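HTH-type transcriptional regulator KdgR (Escherichia coli, PDB 1YSP) represses transcription of the genes for transport and catabolism of 2-keto-3-deoxygluconate and of the aldolase gene eda. Local coordinates at residues 13-26 and 32-43. Sequence-based numbering, arbitrary orientation.
Sequences MRELSRLTKETIHL and DSIVYIHKIDSM
With chi1 of Ile40 at -54°, CG1 stands opposite the carbonyl carbon and CG2 opposite the backbone N, and the forked side chain spans three residues of helix 13-20: CG1 lies 3.6 Å from Met13 CB, CD1 crosses the aliphatic part of Arg14, and CG2 packs on Ser17 CB. The first two torsions of Met13 set its sulfur at the edge of the His38 imidazole, SD to CD2 3.6 Å, and the bend at chi3 (72°) turns CE onto the His38 carbonyl. OD1 of Asp10, one helical turn before Arg14, accepts a hydrogen bond from His38 NE2 and salt-bridges Arg14 NE. Beneath the helix, strands 24-30 and 33-40 form an antiparallel hairpin within the sheet of this GAF-like IclR C-terminal domain, and Ile24 and Ile40 exchange two backbone hydrogen bonds. A classic beta bulge interrupts the ladder at Leu26, whose carbonyl O accepts from Ile37 N at 2.8 Å and more distantly from His38 N. On the sheet face away from the helix, extended Lys39 runs alongside His25, its CD 3.4 Å from NE2, and its CE presses tightly on Thr23 CG2. Its NZ salt-bridges Asp41 OD2 (3.0 Å) on the syn side, tilted out of the carboxylate plane. Were Lys39 cut back to an alanine, this side of the imidazole and Thr23 CG2 would probably lose their cover, and Asp41 its ammonium partner. The other flank of His25 meets Tyr36: CD2 sits over the centre of the phenol ring, the planes inclined at 31°. Where the hairpin opens, Ser42 OG donates to Lys21 O in the carbonyl plane (3.1 Å).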
ATOM      1  N   MET A  13       9.043   6.627   8.305  1.00 24.30           N
ATOM      2  CA  MET A  13       8.099   5.707   9.004  1.00 24.69           C
ATOM      3  C   MET A  13       8.107   5.947  10.515  1.00 25.91           C
ATOM      4  O   MET A  13       7.071   5.947  11.186  1.00 24.43           O
ATOM      5  CB  MET A  13       8.436   4.270   8.681  1.00 25.47           C
ATOM      6  CG  MET A  13       8.116   3.876   7.184  1.00 22.93           C
ATOM      7  SD  MET A  13       8.856   2.300   6.723  1.00 26.09           S
ATOM      8  CE  MET A  13       7.859   1.113   7.630  1.00 24.83           C
ATOM      9  N   ARG A  14       9.308   6.149  11.069  1.00 25.67           N
ATOM     10  CA  ARG A  14       9.395   6.507  12.494  1.00 26.19           C
ATOM     11  C   ARG A  14       8.681   7.830  12.771  1.00 25.54           C
ATOM     12  O   ARG A  14       7.945   7.932  13.766  1.00 26.35           O
ATOM     13  CB  ARG A  14      10.848   6.468  13.012  1.00 25.57           C
ATOM     14  CG  ARG A  14      11.437   5.047  13.048  1.00 26.12           C
ATOM     15  CD  ARG A  14      13.009   5.031  13.105  1.00 26.91           C
ATOM     16  NE  ARG A  14      13.466   3.658  13.261  1.00 27.92           N
ATOM     17  CZ  ARG A  14      13.640   3.024  14.410  1.00 30.30           C
ATOM     18  NH1 ARG A  14      13.475   3.648  15.561  1.00 31.50           N
ATOM     19  NH2 ARG A  14      13.995   1.763  14.400  1.00 35.39           N
ATOM     20  N   GLU A  15       8.806   8.794  11.853  1.00 26.82           N
ATOM     21  CA  GLU A  15       8.037  10.036  11.903  1.00 27.56           C
ATOM     22  C   GLU A  15       6.470   9.867  11.858  1.00 28.99           C
ATOM     23  O   GLU A  15       5.724  10.475  12.645  1.00 27.51           O
ATOM     24  CB  GLU A  15       8.550  11.018  10.853  1.00 27.79           C
ATOM     25  CG  GLU A  15       7.844  12.372  10.822  1.00 29.27           C
ATOM     26  CD  GLU A  15       8.285  13.357  11.925  1.00 31.06           C
ATOM     27  OE1 GLU A  15       8.856  12.974  12.972  1.00 29.59           O
ATOM     28  OE2 GLU A  15       8.042  14.550  11.712  1.00 34.54           O
ATOM     29  N   LEU A  16       5.987   9.028  10.951  1.00 29.02           N
ATOM     30  CA  LEU A  16       4.551   8.713  10.941  1.00 30.18           C
ATOM     31  C   LEU A  16       4.108   8.023  12.232  1.00 29.61           C
ATOM     32  O   LEU A  16       3.021   8.292  12.726  1.00 30.72           O
ATOM     33  CB  LEU A  16       4.229   7.790   9.750  1.00 29.05           C
ATOM     34  CG  LEU A  16       4.250   8.452   8.376  1.00 30.17           C
ATOM     35  CD1 LEU A  16       4.394   7.340   7.263  1.00 29.77           C
ATOM     36  CD2 LEU A  16       2.992   9.370   8.167  1.00 28.73           C
ATOM     37  N   SER A  17       4.917   7.119  12.757  1.00 30.21           N
ATOM     38  CA  SER A  17       4.586   6.425  13.999  1.00 32.12           C
ATOM     39  C   SER A  17       4.489   7.446  15.140  1.00 31.26           C
ATOM     40  O   SER A  17       3.504   7.460  15.893  1.00 29.94           O
ATOM     41  CB  SER A  17       5.596   5.341  14.307  1.00 31.78           C
ATOM     42  OG  SER A  17       5.498   4.858  15.648  1.00 36.64           O
ATOM     43  N   ARG A  18       5.493   8.327  15.223  1.00 30.35           N
ATOM     44  CA  ARG A  18       5.469   9.461  16.152  1.00 30.59           C
ATOM     45  C   ARG A  18       4.198  10.308  16.012  1.00 30.65           C
ATOM     46  O   ARG A  18       3.576  10.667  17.021  1.00 30.30           O
ATOM     47  CB  ARG A  18       6.700  10.379  15.915  1.00 29.36           C
ATOM     48  CG  ARG A  18       6.883  11.458  16.978  1.00 31.98           C
ATOM     49  CD  ARG A  18       8.064  12.387  16.620  1.00 30.02           C
ATOM     50  NE  ARG A  18       7.737  13.290  15.526  1.00 30.58           N
ATOM     51  CZ  ARG A  18       7.002  14.394  15.635  1.00 31.98           C
ATOM     52  NH1 ARG A  18       6.479  14.738  16.801  1.00 36.23           N
ATOM     53  NH2 ARG A  18       6.779  15.154  14.585  1.00 34.49           N
ATOM     54  N   LEU A  19       3.835  10.668  14.780  1.00 30.79           N
ATOM     55  CA  LEU A  19       2.674  11.550  14.585  1.00 31.87           C
ATOM     56  C   LEU A  19       1.324  10.827  14.803  1.00 32.40           C
ATOM     57  O   LEU A  19       0.332  11.464  15.173  1.00 32.79           O
ATOM     58  CB  LEU A  19       2.691  12.210  13.213  1.00 31.58           C
ATOM     59  CG  LEU A  19       3.849  13.156  12.786  1.00 33.74           C
ATOM     60  CD1 LEU A  19       3.913  13.261  11.241  1.00 34.13           C
ATOM     61  CD2 LEU A  19       3.746  14.492  13.363  1.00 34.36           C
ATOM     62  N   THR A  20       1.271   9.518  14.563  1.00 31.51           N
ATOM     63  CA  THR A  20      -0.048   8.857  14.468  1.00 32.50           C
ATOM     64  C   THR A  20      -0.258   7.733  15.457  1.00 33.01           C
ATOM     65  O   THR A  20      -1.407   7.318  15.671  1.00 33.95           O
ATOM     66  CB  THR A  20      -0.318   8.257  13.026  1.00 30.67           C
ATOM     67  OG1 THR A  20       0.551   7.163  12.796  1.00 30.67           O
ATOM     68  CG2 THR A  20      -0.172   9.283  11.949  1.00 32.77           C
ATOM     69  N   LYS A  21       0.839   7.202  15.999  1.00 33.80           N
ATOM     70  CA  LYS A  21       0.868   5.999  16.843  1.00 35.62           C
ATOM     71  C   LYS A  21       0.358   4.722  16.157  1.00 35.53           C
ATOM     72  O   LYS A  21       0.062   3.736  16.827  1.00 35.27           O
ATOM     73  CB  LYS A  21       0.104   6.199  18.167  1.00 37.14           C
ATOM     74  CG  LYS A  21       0.463   7.470  18.896  1.00 40.04           C
ATOM     75  CD  LYS A  21       1.579   7.247  19.876  1.00 44.57           C
ATOM     76  CE  LYS A  21       1.216   7.908  21.210  1.00 45.43           C
ATOM     77  NZ  LYS A  21       2.309   8.755  21.717  1.00 48.20           N
ATOM     78  N   GLU A  22       0.258   4.757  14.825  1.00 33.42           N
ATOM     79  CA  GLU A  22      -0.300   3.632  14.063  1.00 32.23           C
ATOM     80  C   GLU A  22       0.841   2.701  13.625  1.00 31.84           C
ATOM     81  O   GLU A  22       2.027   3.096  13.740  1.00 31.48           O
ATOM     82  CB  GLU A  22      -1.022   4.167  12.827  1.00 31.91           C
ATOM     83  CG  GLU A  22      -2.265   5.096  13.071  1.00 33.02           C
ATOM     84  CD  GLU A  22      -3.517   4.365  13.609  1.00 32.34           C
ATOM     85  OE1 GLU A  22      -3.445   3.150  13.849  1.00 33.75           O
ATOM     86  OE2 GLU A  22      -4.559   5.037  13.803  1.00 32.82           O
ATOM     87  N   THR A  23       0.487   1.501  13.130  1.00 29.77           N
ATOM     88  CA  THR A  23       1.435   0.548  12.556  1.00 31.11           C
ATOM     89  C   THR A  23       1.747   1.058  11.145  1.00 29.20           C
ATOM     90  O   THR A  23       0.829   1.311  10.349  1.00 28.81           O
ATOM     91  CB  THR A  23       0.863  -0.920  12.427  1.00 31.36           C
ATOM     92  OG1 THR A  23       0.320  -1.380  13.668  1.00 36.55           O
ATOM     93  CG2 THR A  23       1.959  -1.912  12.011  1.00 32.48           C
ATOM     94  N   ILE A  24       3.034   1.158  10.829  1.00 28.09           N
ATOM     95  CA  ILE A  24       3.498   1.614   9.490  1.00 25.95           C
ATOM     96  C   ILE A  24       4.287   0.492   8.794  1.00 24.94           C
ATOM     97  O   ILE A  24       5.149  -0.135   9.404  1.00 24.94           O
ATOM     98  CB  ILE A  24       4.450   2.843   9.627  1.00 27.65           C
ATOM     99  CG1 ILE A  24       4.055   3.748  10.806  1.00 28.01           C
ATOM    100  CG2 ILE A  24       4.669   3.558   8.282  1.00 25.33           C
ATOM    101  CD1 ILE A  24       2.734   4.456  10.683  1.00 22.88           C
ATOM    102  N   HIS A  25       3.930   0.204   7.527  1.00 25.03           N
ATOM    103  CA  HIS A  25       4.580  -0.794   6.683  1.00 25.09           C
ATOM    104  C   HIS A  25       5.183  -0.203   5.395  1.00 24.64           C
ATOM    105  O   HIS A  25       4.692   0.789   4.825  1.00 24.47           O
ATOM    106  CB  HIS A  25       3.548  -1.869   6.231  1.00 25.21           C
ATOM    107  CG  HIS A  25       3.183  -2.835   7.310  1.00 29.25           C
ATOM    108  ND1 HIS A  25       2.036  -2.717   8.061  1.00 31.56           N
ATOM    109  CD2 HIS A  25       3.835  -3.924   7.784  1.00 33.37           C
ATOM    110  CE1 HIS A  25       1.971  -3.714   8.925  1.00 32.87           C
ATOM    111  NE2 HIS A  25       3.061  -4.451   8.791  1.00 35.42           N
ATOM    112  N   LEU A  26       6.245  -0.861   4.920  1.00 24.91           N
ATOM    113  CA  LEU A  26       6.783  -0.604   3.580  1.00 24.19           C
ATOM    114  C   LEU A  26       6.777  -1.965   2.875  1.00 24.91           C
ATOM    115  O   LEU A  26       7.315  -2.939   3.403  1.00 27.46           O
ATOM    116  CB  LEU A  26       8.204  -0.023   3.636  1.00 24.44           C
ATOM    117  CG  LEU A  26       8.757   0.365   2.268  1.00 23.74           C
ATOM    118  CD1 LEU A  26       8.130   1.611   1.707  1.00 23.12           C
ATOM    119  CD2 LEU A  26      10.312   0.543   2.416  1.00 24.73           C
ATOM    120  N   ASP A  32       4.077 -12.174  -7.664  1.00 39.39           N
ATOM    121  CA  ASP A  32       2.603 -12.061  -7.695  1.00 39.14           C
ATOM    122  C   ASP A  32       2.024 -11.870  -6.283  1.00 37.49           C
ATOM    123  O   ASP A  32       0.892 -12.297  -5.963  1.00 36.23           O
ATOM    124  CB  ASP A  32       1.994 -13.317  -8.299  1.00 40.95           C
ATOM    125  CG  ASP A  32       2.080 -14.507  -7.352  1.00 43.71           C
ATOM    126  OD1 ASP A  32       3.009 -14.513  -6.505  1.00 47.41           O
ATOM    127  OD2 ASP A  32       1.219 -15.428  -7.446  1.00 49.38           O
ATOM    128  N   SER A  33       2.833 -11.260  -5.422  1.00 35.55           N
ATOM    129  CA  SER A  33       2.425 -10.996  -4.050  1.00 34.68           C
ATOM    130  C   SER A  33       3.190  -9.758  -3.580  1.00 32.67           C
ATOM    131  O   SER A  33       4.068  -9.267  -4.310  1.00 31.17           O
ATOM    132  CB  SER A  33       2.670 -12.221  -3.165  1.00 35.55           C
ATOM    133  OG  SER A  33       4.058 -12.481  -3.060  1.00 40.11           O
ATOM    134  N   ILE A  34       2.809  -9.220  -2.423  1.00 30.19           N
ATOM    135  CA  ILE A  34       3.597  -8.146  -1.788  1.00 29.45           C
ATOM    136  C   ILE A  34       4.518  -8.768  -0.757  1.00 29.69           C
ATOM    137  O   ILE A  34       4.202  -9.795  -0.180  1.00 30.08           O
ATOM    138  CB  ILE A  34       2.717  -7.007  -1.156  1.00 29.11           C
ATOM    139  CG1 ILE A  34       1.913  -7.519   0.063  1.00 27.22           C
ATOM    140  CG2 ILE A  34       1.791  -6.432  -2.227  1.00 29.11           C
ATOM    141  CD1 ILE A  34       1.356  -6.368   1.040  1.00 30.48           C
ATOM    142  N   VAL A  35       5.651  -8.130  -0.506  1.00 29.18           N
ATOM    143  CA  VAL A  35       6.513  -8.562   0.593  1.00 29.56           C
ATOM    144  C   VAL A  35       6.738  -7.365   1.522  1.00 28.80           C
ATOM    145  O   VAL A  35       7.074  -6.318   1.047  1.00 27.37           O
ATOM    146  CB  VAL A  35       7.915  -9.102   0.063  1.00 29.31           C
ATOM    147  CG1 VAL A  35       8.569  -8.105  -0.908  1.00 32.27           C
ATOM    148  CG2 VAL A  35       8.849  -9.361   1.241  1.00 31.90           C
ATOM    149  N   TYR A  36       6.535  -7.509   2.826  1.00 30.07           N
ATOM    150  CA  TYR A  36       6.853  -6.384   3.723  1.00 32.68           C
ATOM    151  C   TYR A  36       8.369  -6.295   3.911  1.00 32.86           C
ATOM    152  O   TYR A  36       8.970  -7.219   4.411  1.00 34.57           O
ATOM    153  CB  TYR A  36       6.119  -6.492   5.057  1.00 34.34           C
ATOM    154  CG  TYR A  36       4.624  -6.316   4.923  1.00 36.44           C
ATOM    155  CD1 TYR A  36       4.093  -5.212   4.261  1.00 38.57           C
ATOM    156  CD2 TYR A  36       3.738  -7.232   5.480  1.00 40.50           C
ATOM    157  CE1 TYR A  36       2.727  -5.039   4.136  1.00 39.34           C
ATOM    158  CE2 TYR A  36       2.343  -7.057   5.349  1.00 41.23           C
ATOM    159  CZ  TYR A  36       1.859  -5.968   4.673  1.00 41.35           C
ATOM    160  OH  TYR A  36       0.497  -5.771   4.520  1.00 41.69           O
ATOM    161  N   ILE A  37       8.971  -5.202   3.455  1.00 33.06           N
ATOM    162  CA  ILE A  37      10.421  -5.000   3.599  1.00 33.15           C
ATOM    163  C   ILE A  37      10.839  -4.156   4.836  1.00 32.56           C
ATOM    164  O   ILE A  37      11.980  -4.309   5.323  1.00 32.71           O
ATOM    165  CB  ILE A  37      11.065  -4.489   2.284  1.00 33.24           C
ATOM    166  CG1 ILE A  37      10.427  -3.161   1.820  1.00 31.58           C
ATOM    167  CG2 ILE A  37      10.918  -5.574   1.181  1.00 32.99           C
ATOM    168  CD1 ILE A  37      11.101  -2.492   0.615  1.00 33.81           C
ATOM    169  N   HIS A  38       9.940  -3.297   5.353  1.00 31.06           N
ATOM    170  CA  HIS A  38      10.170  -2.601   6.645  1.00 30.63           C
ATOM    171  C   HIS A  38       8.870  -2.461   7.437  1.00 29.90           C
ATOM    172  O   HIS A  38       7.793  -2.513   6.862  1.00 27.96           O
ATOM    173  CB  HIS A  38      10.836  -1.231   6.445  1.00 30.80           C
ATOM    174  CG  HIS A  38      11.542  -0.702   7.668  1.00 32.02           C
ATOM    175  ND1 HIS A  38      12.244  -1.509   8.540  1.00 34.52           N
ATOM    176  CD2 HIS A  38      11.695   0.564   8.127  1.00 30.27           C
ATOM    177  CE1 HIS A  38      12.779  -0.763   9.496  1.00 35.73           C
ATOM    178  NE2 HIS A  38      12.459   0.500   9.271  1.00 29.79           N
ATOM    179  N   LYS A  39       8.968  -2.325   8.759  1.00 30.44           N
ATOM    180  CA  LYS A  39       7.784  -2.095   9.592  1.00 32.69           C
ATOM    181  C   LYS A  39       8.190  -1.264  10.805  1.00 32.37           C
ATOM    182  O   LYS A  39       9.312  -1.444  11.326  1.00 32.76           O
ATOM    183  CB  LYS A  39       7.233  -3.455  10.076  1.00 31.37           C
ATOM    184  CG  LYS A  39       5.841  -3.414  10.602  1.00 35.96           C
ATOM    185  CD  LYS A  39       5.390  -4.754  11.293  1.00 37.02           C
ATOM    186  CE  LYS A  39       4.039  -4.579  11.999  1.00 43.15           C
ATOM    187  NZ  LYS A  39       3.676  -5.741  12.851  1.00 47.68           N
ATOM    188  N   ILE A  40       7.312  -0.351  11.219  1.00 33.16           N
ATOM    189  CA  ILE A  40       7.411   0.311  12.528  1.00 34.61           C
ATOM    190  C   ILE A  40       6.091   0.029  13.257  1.00 37.53           C
ATOM    191  O   ILE A  40       5.011   0.450  12.801  1.00 35.07           O
ATOM    192  CB  ILE A  40       7.655   1.822  12.431  1.00 33.99           C
ATOM    193  CG1 ILE A  40       8.885   2.154  11.566  1.00 32.20           C
ATOM    194  CG2 ILE A  40       7.689   2.465  13.850  1.00 33.57           C
ATOM    195  CD1 ILE A  40      10.216   1.704  12.114  1.00 33.34           C
ATOM    196  N   ASP A  41       6.187  -0.683  14.382  1.00 41.38           N
ATOM    197  CA  ASP A  41       5.011  -1.226  15.078  1.00 46.10           C
ATOM    198  C   ASP A  41       4.225  -0.225  15.888  1.00 48.30           C
ATOM    199  O   ASP A  41       4.781   0.744  16.405  1.00 49.31           O
ATOM    200  CB  ASP A  41       5.409  -2.387  15.989  1.00 47.04           C
ATOM    201  CG  ASP A  41       5.076  -3.738  15.392  1.00 50.67           C
ATOM    202  OD1 ASP A  41       6.016  -4.417  14.924  1.00 55.00           O
ATOM    203  OD2 ASP A  41       3.874  -4.116  15.380  1.00 54.37           O
ATOM    204  N   SER A  42       2.925  -0.496  16.013  1.00 51.12           N
ATOM    205  CA  SER A  42       2.033   0.280  16.869  1.00 53.89           C
ATOM    206  C   SER A  42       2.542   0.191  18.315  1.00 55.71           C
ATOM    207  O   SER A  42       2.889   1.205  18.914  1.00 56.91           O
ATOM    208  CB  SER A  42       0.600  -0.264  16.753  1.00 53.79           C
ATOM    209  OG  SER A  42      -0.364   0.719  17.086  1.00 54.31           O
ATOM    210  N   MET A  43       2.584  -1.026  18.860  1.00 57.63           N
ATOM    211  CA  MET A  43       3.285  -1.305  20.124  1.00 59.62           C
ATOM    212  C   MET A  43       3.850  -2.731  20.133  1.00 59.81           C
ATOM    213  O   MET A  43       4.825  -3.027  19.424  1.00 60.29           O
ATOM    214  CB  MET A  43       2.419  -1.028  21.379  1.00 60.41           C
ATOM    215  CG  MET A  43       0.915  -1.287  21.255  1.00 62.20           C
ATOM    216  SD  MET A  43       0.048   0.153  20.577  1.00 67.71           S
ATOM    217  CE  MET A  43      -1.673  -0.187  20.998  1.00 63.54           C
TER